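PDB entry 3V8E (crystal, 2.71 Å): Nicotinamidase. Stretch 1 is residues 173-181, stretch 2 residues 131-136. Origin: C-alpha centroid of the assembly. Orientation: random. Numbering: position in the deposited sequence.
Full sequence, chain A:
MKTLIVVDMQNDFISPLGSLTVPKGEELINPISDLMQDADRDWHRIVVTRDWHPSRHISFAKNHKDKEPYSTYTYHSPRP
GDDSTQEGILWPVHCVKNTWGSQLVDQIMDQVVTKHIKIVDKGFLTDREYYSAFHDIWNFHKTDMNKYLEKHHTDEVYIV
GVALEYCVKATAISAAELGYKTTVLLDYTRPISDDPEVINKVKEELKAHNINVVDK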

# COMPACT_ATOMS: atom_id res chain seq x y z
N ILE A 173 -10.10 -0.38 -1.80
CA ILE A 173 -11.04 -0.22 -2.89
C ILE A 173 -10.96 -1.41 -3.85
O ILE A 173 -11.99 -1.92 -4.28
CB ILE A 173 -10.84 1.12 -3.64
CG1 ILE A 173 -11.25 2.29 -2.72
CG2 ILE A 173 -11.63 1.13 -4.95
CD1 ILE A 173 -10.99 3.68 -3.28
N SER A 174 -9.75 -1.86 -4.16
CA SER A 174 -9.64 -3.07 -4.97
C SER A 174 -10.35 -4.26 -4.30
O SER A 174 -11.14 -4.98 -4.95
CB SER A 174 -8.19 -3.40 -5.23
OG SER A 174 -7.55 -2.36 -5.92
N ALA A 175 -10.09 -4.46 -3.00
CA ALA A 175 -10.63 -5.61 -2.30
C ALA A 175 -12.16 -5.57 -2.33
O ALA A 175 -12.80 -6.61 -2.56
CB ALA A 175 -10.12 -5.69 -0.88
N ALA A 176 -12.73 -4.39 -2.12
CA ALA A 176 -14.18 -4.23 -2.13
C ALA A 176 -14.76 -4.51 -3.53
O ALA A 176 -15.76 -5.22 -3.67
CB ALA A 176 -14.57 -2.85 -1.64
N GLU A 177 -14.13 -3.95 -4.56
CA GLU A 177 -14.55 -4.15 -5.94
C GLU A 177 -14.54 -5.63 -6.32
O GLU A 177 -15.36 -6.06 -7.11
CB GLU A 177 -13.65 -3.38 -6.91
CG GLU A 177 -13.97 -1.90 -7.08
CD GLU A 177 -12.82 -1.12 -7.75
OE1 GLU A 177 -11.72 -1.69 -7.96
OE2 GLU A 177 -13.02 0.09 -8.06
N LEU A 178 -13.61 -6.39 -5.74
CA LEU A 178 -13.49 -7.82 -6.04
C LEU A 178 -14.40 -8.70 -5.19
O LEU A 178 -14.32 -9.94 -5.26
CB LEU A 178 -12.03 -8.27 -5.90
CG LEU A 178 -11.07 -7.70 -6.97
CD1 LEU A 178 -9.63 -7.69 -6.46
CD2 LEU A 178 -11.20 -8.44 -8.30
N GLY A 179 -15.24 -8.09 -4.36
CA GLY A 179 -16.24 -8.82 -3.60
C GLY A 179 -15.91 -9.24 -2.18
O GLY A 179 -16.71 -9.95 -1.56
N TYR A 180 -14.75 -8.83 -1.65
CA TYR A 180 -14.38 -9.13 -0.25
C TYR A 180 -15.09 -8.17 0.69
O TYR A 180 -15.17 -6.99 0.37
CB TYR A 180 -12.87 -9.01 -0.03
CG TYR A 180 -12.07 -9.95 -0.87
CD1 TYR A 180 -11.39 -9.50 -2.01
CD2 TYR A 180 -12.02 -11.32 -0.57
CE1 TYR A 180 -10.67 -10.39 -2.81
CE2 TYR A 180 -11.33 -12.21 -1.37
CZ TYR A 180 -10.65 -11.74 -2.48
OH TYR A 180 -9.96 -12.64 -3.24
N LYS A 181 -15.62 -8.66 1.82
CA LYS A 181 -16.01 -7.77 2.91
C LYS A 181 -14.73 -7.13 3.45
O LYS A 181 -13.91 -7.80 4.08
CB LYS A 181 -16.70 -8.51 4.05
CG LYS A 181 -17.99 -9.19 3.66
CD LYS A 181 -18.66 -9.84 4.87
CE LYS A 181 -20.07 -10.31 4.53
NZ LYS A 181 -20.66 -11.07 5.66
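Stretch 2, residues 131-136: YSAFHD

Stretch 1 carries the last turn of a helix that begins earlier in the chain and the loop that follows it; stretch 2 is an irregular segment laid beside that helix end, and no two residues that touch across the stretches are closer than 39 apart in sequence. Residues 173-177 are helical, with the bond from Glu 177 N to Ile 173 O (3.0 Å) in the regular pattern, and Leu 178 N still reaches back to Ser 174 O at 3.0 Å. The helix then closes in a Schellman motif. Gly 179 is the first residue to leave helical angles, at phi 95° and psi 5°, and two bonds fold back into the last turn: Tyr 180 N to Ala 175 O at 3.1 Å and Gly 179 N to Ala 176 O at 3.0 Å. At these backbone angles a CB on Gly 179 would be jammed against the carbonyl O of Leu 178, so the turn by itself calls for glycine. Tyr 180 continues in an extended conformation (-80/138).

Stretch 2 forms neither helix nor strand. Its backbone angles switch between compact and extended, from -74/-44 at Tyr 131 through -80/143 at Ser 132, compact again at Ala 133 and Phe 134, then extended at His 135 (-172/159). From Tyr 131 to Asp 136 it runs in roughly the same sense as the helix from Ile 173 to Glu 177. The backbones come nearest at Ser 174 and Phe 134, whose CA atoms lie 6.4 Å apart, and the contact buries 269 Å² counting both sides. With so irregular a segment there is no axis from which to take a crossing angle.

Phe 134 is the hydrophobic centre, with 89 Å² covered by stretch 1. Its CA-to-CB bond points toward the helix end (chi1 -78°, m), and the backbone atom Ser 174 C lies over one face of its ring; the closest approach between the two residues is Ser 174 CB to Phe 134 CD2, 3.4 Å. Three apolar side chains approach the ring obliquely: Leu 178 CD1 comes within 3.4 Å of Phe 134 CD1, Ala 175 CB within 3.8 Å of Phe 134 CE2, and Tyr 180 CE1 within 4.2 Å of Phe 134 CE1. The phenyl ring thus meets side chains from both the last helical turn and the loop beyond it.

The polar part of the contact gathers at Ser 174, also directed toward stretch 2 (chi1 -60°, m). Its OG forms a short hydrogen bond of 2.6 Å with Ser 132 OG, in which either hydroxyl could be the donor. Ser 132 OG in turn accepts a bond from Phe 134 N at 3.1 Å with a nearly straight N-H...O angle of 165°, so the hydroxyl that ties the two stretches together also braces the bend of stretch 2 leading into Phe 134. His 135 NE2 lies 3.4 Å from Ser 174 OG, while Glu 177 OE1 stands at the edge of the imidazole, 4.4 Å from His 135 NE2. On the other ring nitrogen, His 135 ND1 donates to Asp 136 O at 2.9 Å, which helps fix the orientation of the ring beside the serine.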

# COMPACT_ATOMS: atom_id res chain seq x y z
N TYR A 131 -0.57 2.07 -6.89
CA TYR A 131 -0.95 2.26 -5.51
C TYR A 131 -1.58 1.02 -4.87
O TYR A 131 -1.24 0.66 -3.75
CB TYR A 131 -1.87 3.47 -5.40
CG TYR A 131 -1.12 4.78 -5.54
CD1 TYR A 131 0.05 5.01 -4.81
CD2 TYR A 131 -1.58 5.77 -6.39
CE1 TYR A 131 0.74 6.20 -4.94
CE2 TYR A 131 -0.90 6.97 -6.52
CZ TYR A 131 0.26 7.18 -5.79
OH TYR A 131 0.94 8.37 -5.91
N SER A 132 -2.47 0.36 -5.59
CA SER A 132 -3.20 -0.76 -5.03
C SER A 132 -2.35 -2.03 -5.03
O SER A 132 -1.60 -2.27 -5.99
CB SER A 132 -4.46 -0.97 -5.84
OG SER A 132 -5.03 -2.21 -5.52
N ALA A 133 -2.49 -2.85 -3.99
CA ALA A 133 -1.70 -4.08 -3.91
C ALA A 133 -2.30 -5.19 -4.79
O ALA A 133 -1.76 -6.31 -4.89
CB ALA A 133 -1.57 -4.53 -2.48
N PHE A 134 -3.43 -4.89 -5.43
CA PHE A 134 -4.08 -5.87 -6.27
C PHE A 134 -3.73 -5.71 -7.75
O PHE A 134 -3.68 -6.71 -8.48
CB PHE A 134 -5.59 -5.76 -6.12
CG PHE A 134 -6.14 -6.39 -4.88
CD1 PHE A 134 -6.64 -7.69 -4.91
CD2 PHE A 134 -6.19 -5.67 -3.67
CE1 PHE A 134 -7.19 -8.26 -3.76
CE2 PHE A 134 -6.73 -6.23 -2.52
CZ PHE A 134 -7.22 -7.53 -2.57
N HIS A 135 -3.53 -4.47 -8.20
CA HIS A 135 -3.31 -4.18 -9.62
C HIS A 135 -2.90 -2.76 -9.84
O HIS A 135 -3.17 -1.91 -9.00
CB HIS A 135 -4.56 -4.51 -10.44
CG HIS A 135 -5.80 -3.78 -9.99
ND1 HIS A 135 -5.93 -2.42 -10.09
CD2 HIS A 135 -6.99 -4.25 -9.43
CE1 HIS A 135 -7.16 -2.07 -9.62
NE2 HIS A 135 -7.80 -3.19 -9.22
N ASP A 136 -2.26 -2.47 -10.99
CA ASP A 136 -1.83 -1.11 -11.31
C ASP A 136 -3.02 -0.15 -11.48
O ASP A 136 -4.18 -0.60 -11.50
CB ASP A 136 -0.90 -1.11 -12.53
CG ASP A 136 -1.59 -1.54 -13.83
OD1 ASP A 136 -0.89 -2.15 -14.68
OD2 ASP A 136 -2.81 -1.27 -14.05